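Local atomic coordinates of beta-glucuronidase (Dictyoglomus thermophilum, PDB entry 6XXW), a protein that probably hydrolyses beta-D-glucuronides as a glycoside hydrolase of family 2, releasing glucuronic acid. Residues L317-N327 with S345-Y355. Residues are numbered along the deposited sequence; the frame is centred on the assembly and turned at random.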
loop_
_atom_site.group_PDB
_atom_site.type_symbol
_atom_site.label_atom_id
_atom_site.label_comp_id
_atom_site.label_asym_id
_atom_site.label_seq_id
_atom_site.Cartn_x
_atom_site.Cartn_y
_atom_site.Cartn_z
ATOM N N LEU A 317 -9.025 26.594 -0.213
ATOM C CA LEU A 317 -9.891 26.476 -1.384
ATOM C C LEU A 317 -9.104 26.048 -2.616
ATOM O O LEU A 317 -8.041 26.604 -2.910
ATOM C CB LEU A 317 -10.577 27.815 -1.673
ATOM C CG LEU A 317 -11.415 27.804 -2.953
ATOM C CD1 LEU A 317 -12.785 27.250 -2.653
ATOM C CD2 LEU A 317 -11.535 29.193 -3.551
ATOM N N ASP A 318 -9.637 25.069 -3.352
ATOM C CA ASP A 318 -9.030 24.651 -4.619
ATOM C C ASP A 318 -10.150 24.257 -5.567
ATOM O O ASP A 318 -10.855 23.280 -5.320
ATOM C CB ASP A 318 -8.054 23.497 -4.424
ATOM C CG ASP A 318 -7.526 22.953 -5.746
ATOM O OD1 ASP A 318 -7.381 23.736 -6.706
ATOM O OD2 ASP A 318 -7.253 21.740 -5.827
ATOM N N GLN A 319 -10.330 25.022 -6.641
ATOM C CA GLN A 319 -11.470 24.749 -7.506
ATOM C C GLN A 319 -11.277 23.466 -8.298
ATOM O O GLN A 319 -12.264 22.834 -8.676
ATOM C CB GLN A 319 -11.730 25.934 -8.437
ATOM C CG GLN A 319 -12.355 27.149 -7.706
ATOM C CD GLN A 319 -13.842 26.982 -7.334
ATOM O OE1 GLN A 319 -14.223 26.086 -6.579
ATOM N NE2 GLN A 319 -14.683 27.883 -7.847
ATOM N N VAL A 320 -10.030 23.055 -8.547
ATOM C CA VAL A 320 -9.810 21.744 -9.159
ATOM C C VAL A 320 -10.419 20.646 -8.291
ATOM O O VAL A 320 -11.182 19.801 -8.770
ATOM C CB VAL A 320 -8.312 21.511 -9.397
ATOM C CG1 VAL A 320 -8.053 20.067 -9.780
ATOM C CG2 VAL A 320 -7.794 22.461 -10.483
ATOM N N ILE A 321 -10.104 20.657 -6.991
ATOM C CA ILE A 321 -10.622 19.637 -6.080
ATOM C C ILE A 321 -12.143 19.739 -5.969
ATOM O O ILE A 321 -12.854 18.722 -5.916
ATOM C CB ILE A 321 -9.930 19.773 -4.705
ATOM C CG1 ILE A 321 -8.531 19.144 -4.751
ATOM C CG2 ILE A 321 -10.758 19.141 -3.602
ATOM C CD1 ILE A 321 -8.543 17.627 -4.918
ATOM N N ASN A 322 -12.670 20.960 -5.987
ATOM C CA ASN A 322 -14.108 21.138 -5.824
ATOM C C ASN A 322 -14.863 20.534 -7.002
ATOM O O ASN A 322 -15.831 19.791 -6.818
ATOM C CB ASN A 322 -14.437 22.623 -5.678
ATOM C CG ASN A 322 -14.034 23.180 -4.333
ATOM O OD1 ASN A 322 -13.736 22.433 -3.404
ATOM N ND2 ASN A 322 -14.040 24.503 -4.218
ATOM N N ILE A 323 -14.428 20.839 -8.222
ATOM C CA ILE A 323 -15.112 20.307 -9.397
ATOM C C ILE A 323 -14.936 18.797 -9.470
ATOM O O ILE A 323 -15.890 18.059 -9.750
ATOM C CB ILE A 323 -14.623 21.040 -10.659
ATOM C CG1 ILE A 323 -15.255 22.445 -10.677
ATOM C CG2 ILE A 323 -15.006 20.271 -11.937
ATOM C CD1 ILE A 323 -14.555 23.439 -11.592
ATOM N N LYS A 324 -13.731 18.305 -9.176
ATOM C CA LYS A 324 -13.532 16.859 -9.070
ATOM C C LYS A 324 -14.522 16.232 -8.089
ATOM O O LYS A 324 -15.116 15.184 -8.372
ATOM C CB LYS A 324 -12.099 16.561 -8.635
ATOM C CG LYS A 324 -11.817 15.076 -8.490
ATOM C CD LYS A 324 -12.080 14.342 -9.803
ATOM C CE LYS A 324 -11.315 13.018 -9.854
ATOM N NZ LYS A 324 -11.377 12.378 -11.210
ATOM N N ASP A 325 -14.728 16.874 -6.938
ATOM C CA ASP A 325 -15.595 16.291 -5.917
ATOM C C ASP A 325 -17.038 16.229 -6.407
ATOM O O ASP A 325 -17.739 15.238 -6.174
ATOM C CB ASP A 325 -15.507 17.105 -4.620
ATOM C CG ASP A 325 -14.251 16.796 -3.789
ATOM O OD1 ASP A 325 -13.428 15.938 -4.193
ATOM O OD2 ASP A 325 -14.087 17.421 -2.710
ATOM N N PHE A 326 -17.503 17.279 -7.093
ATOM C CA PHE A 326 -18.873 17.253 -7.590
ATOM C C PHE A 326 -19.048 16.236 -8.715
ATOM O O PHE A 326 -20.104 15.603 -8.823
ATOM C CB PHE A 326 -19.300 18.658 -8.033
ATOM C CG PHE A 326 -19.733 19.520 -6.881
ATOM C CD1 PHE A 326 -21.011 19.404 -6.356
ATOM C CD2 PHE A 326 -18.835 20.379 -6.264
ATOM C CE1 PHE A 326 -21.397 20.165 -5.275
ATOM C CE2 PHE A 326 -19.218 21.139 -5.176
ATOM C CZ PHE A 326 -20.500 21.034 -4.680
ATOM N N ASN A 327 -18.039 16.064 -9.567
ATOM C CA ASN A 327 -18.146 15.026 -10.592
ATOM C C ASN A 327 -18.194 13.640 -9.961
ATOM O O ASN A 327 -18.907 12.748 -10.445
ATOM C CB ASN A 327 -16.988 15.143 -11.578
ATOM C CG ASN A 327 -17.099 16.386 -12.420
ATOM O OD1 ASN A 327 -18.197 16.902 -12.616
ATOM N ND2 ASN A 327 -15.973 16.899 -12.893
ATOM N N SER A 345 -16.746 27.095 1.805
ATOM C CA SER A 345 -16.577 28.244 0.934
ATOM C C SER A 345 -17.836 28.470 0.106
ATOM O O SER A 345 -18.533 27.521 -0.276
ATOM C CB SER A 345 -15.383 28.027 0.010
ATOM O OG SER A 345 -15.660 26.966 -0.882
ATOM N N GLU A 346 -18.117 29.750 -0.175
ATOM C CA GLU A 346 -19.229 30.100 -1.056
ATOM C C GLU A 346 -19.098 29.407 -2.402
ATOM O O GLU A 346 -20.105 29.000 -3.003
ATOM C CB GLU A 346 -19.287 31.620 -1.242
ATOM C CG GLU A 346 -19.287 32.399 0.074
ATOM C CD GLU A 346 -17.948 33.059 0.420
ATOM O OE1 GLU A 346 -16.931 32.333 0.591
ATOM O OE2 GLU A 346 -17.930 34.312 0.554
ATOM N N GLU A 347 -17.858 29.267 -2.886
ATOM C CA GLU A 347 -17.590 28.579 -4.144
ATOM C C GLU A 347 -18.238 27.201 -4.176
ATOM O O GLU A 347 -18.835 26.808 -5.184
ATOM C CB GLU A 347 -16.073 28.476 -4.344
ATOM C CG GLU A 347 -15.396 29.771 -4.824
ATOM C CD GLU A 347 -15.052 30.760 -3.702
ATOM O OE1 GLU A 347 -15.358 30.494 -2.515
ATOM O OE2 GLU A 347 -14.465 31.821 -4.020
ATOM N N ILE A 348 -18.164 26.455 -3.070
ATOM C CA ILE A 348 -18.750 25.118 -3.073
ATOM C C ILE A 348 -20.278 25.187 -3.179
ATOM O O ILE A 348 -20.907 24.347 -3.839
ATOM C CB ILE A 348 -18.281 24.335 -1.835
ATOM C CG1 ILE A 348 -16.857 23.818 -2.080
ATOM C CG2 ILE A 348 -19.243 23.164 -1.524
ATOM C CD1 ILE A 348 -16.229 23.179 -0.835
ATOM N N LEU A 349 -20.899 26.202 -2.569
ATOM C CA LEU A 349 -22.357 26.315 -2.661
ATOM C C LEU A 349 -22.810 26.730 -4.063
ATOM O O LEU A 349 -23.853 26.257 -4.542
ATOM C CB LEU A 349 -22.887 27.300 -1.610
ATOM C CG LEU A 349 -22.675 26.842 -0.166
ATOM C CD1 LEU A 349 -23.391 27.774 0.777
ATOM C CD2 LEU A 349 -23.183 25.423 0.032
ATOM N N PHE A 350 -22.056 27.610 -4.739
ATOM C CA PHE A 350 -22.390 27.935 -6.126
ATOM C C PHE A 350 -22.300 26.698 -7.006
ATOM O O PHE A 350 -23.128 26.502 -7.905
ATOM C CB PHE A 350 -21.476 29.033 -6.668
ATOM C CG PHE A 350 -21.844 30.411 -6.206
ATOM C CD1 PHE A 350 -22.958 31.061 -6.725
ATOM C CD2 PHE A 350 -21.083 31.057 -5.241
ATOM C CE1 PHE A 350 -23.303 32.340 -6.290
ATOM C CE2 PHE A 350 -21.427 32.327 -4.799
ATOM C CZ PHE A 350 -22.539 32.965 -5.327
ATOM N N LEU A 351 -21.301 25.841 -6.755
ATOM C CA LEU A 351 -21.202 24.587 -7.491
ATOM C C LEU A 351 -22.355 23.650 -7.146
ATOM O O LEU A 351 -22.921 23.005 -8.036
ATOM C CB LEU A 351 -19.853 23.920 -7.212
ATOM C CG LEU A 351 -18.621 24.615 -7.803
ATOM C CD1 LEU A 351 -17.335 23.913 -7.340
ATOM C CD2 LEU A 351 -18.735 24.605 -9.322
ATOM N N ALA A 352 -22.728 23.556 -5.864
ATOM C CA ALA A 352 -23.863 22.703 -5.532
ATOM C C ALA A 352 -25.130 23.192 -6.230
ATOM O O ALA A 352 -25.951 22.375 -6.680
ATOM C CB ALA A 352 -24.048 22.624 -4.022
ATOM N N ASP A 353 -25.278 24.521 -6.376
ATOM C CA ASP A 353 -26.381 25.088 -7.159
ATOM C C ASP A 353 -26.341 24.598 -8.606
ATOM O O ASP A 353 -27.377 24.246 -9.186
ATOM C CB ASP A 353 -26.334 26.629 -7.155
ATOM C CG ASP A 353 -26.508 27.269 -5.759
ATOM O OD1 ASP A 353 -26.984 26.616 -4.783
ATOM O OD2 ASP A 353 -26.171 28.483 -5.654
ATOM N N GLN A 354 -25.153 24.613 -9.220
ATOM C CA GLN A 354 -25.008 24.207 -10.622
ATOM C C GLN A 354 -25.241 22.715 -10.813
ATOM O O GLN A 354 -25.822 22.293 -11.823
ATOM C CB GLN A 354 -23.619 24.582 -11.134
ATOM C CG GLN A 354 -23.369 26.095 -11.177
ATOM C CD GLN A 354 -24.016 26.733 -12.373
ATOM O OE1 GLN A 354 -24.179 26.083 -13.412
ATOM N NE2 GLN A 354 -24.397 28.011 -12.247
ATOM N N TYR A 355 -24.761 21.898 -9.880
ATOM C CA TYR A 355 -24.821 20.454 -10.036
ATOM C C TYR A 355 -26.121 19.849 -9.514
ATOM O O TYR A 355 -26.410 18.691 -9.816
ATOM C CB TYR A 355 -23.638 19.806 -9.303
ATOM C CG TYR A 355 -22.345 19.728 -10.095
ATOM C CD1 TYR A 355 -22.015 18.574 -10.805
ATOM C CD2 TYR A 355 -21.446 20.794 -10.115
ATOM C CE1 TYR A 355 -20.832 18.487 -11.528
ATOM C CE2 TYR A 355 -20.251 20.717 -10.831
ATOM C CZ TYR A 355 -19.956 19.558 -11.543
ATOM O OH TYR A 355 -18.782 19.454 -12.264
HETATM O O HOH W 1 -17.692 27.999 -7.584
#
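Phe326 and Leu351 interlock as reciprocal knobs into holes between two neighbouring outer helices of the TIM barrel, 319-332 and 346-355, whose segments here approach to 10.5 Å between axes and run roughly parallel, at 32°. The Phe326 ring enters a hole formed by Ile348, Leu351, Ala352 and Tyr355, carried there by a chi1 of -81° that sets CG anti to the carbonyl carbon. Leu351 CB lies over one face of that ring, 3.5 Å from Phe326 CE2, while Ala352 CA and Ile348 O approach its far end obliquely. Phe337 of strand 336-338, between the two helices in sequence, also touches Phe326 and Ile348. In return, Leu351 sits among Gln319, Asn322, Ile323 and Phe326, its CD1 3.6 Å from Asn322 CB.

Phe326 CB sits almost centrally over the Tyr355 ring, 3.5 Å from the centroid, a CH-pi contact; the two rings themselves are slid apart and barely overlap. At the far end of the tyrosine ring, Tyr355 OH donates to Asn327 OD1 at 2.6 Å, coming from above the carbonyl plane. A phenylalanine in place of Tyr355 would probably keep the CH-pi packing but leave Asn327 OD1 without this donor. Asn327 ND2 bonds Ile61 O of a second subunit, so the Asn327 amide bridges Tyr355 and that subunit.

Toward the helix starts the seam becomes polar: Asn322 ND2 donates to Gln319 OE1 (2.8 Å), and a water joins Gln319 NE2 to Glu347 O. Both ends of the Gln319 amide are thus engaged, which probably fixes its rotation where this polar start grades into the apolar packing of Phe326, Leu351 and Tyr355.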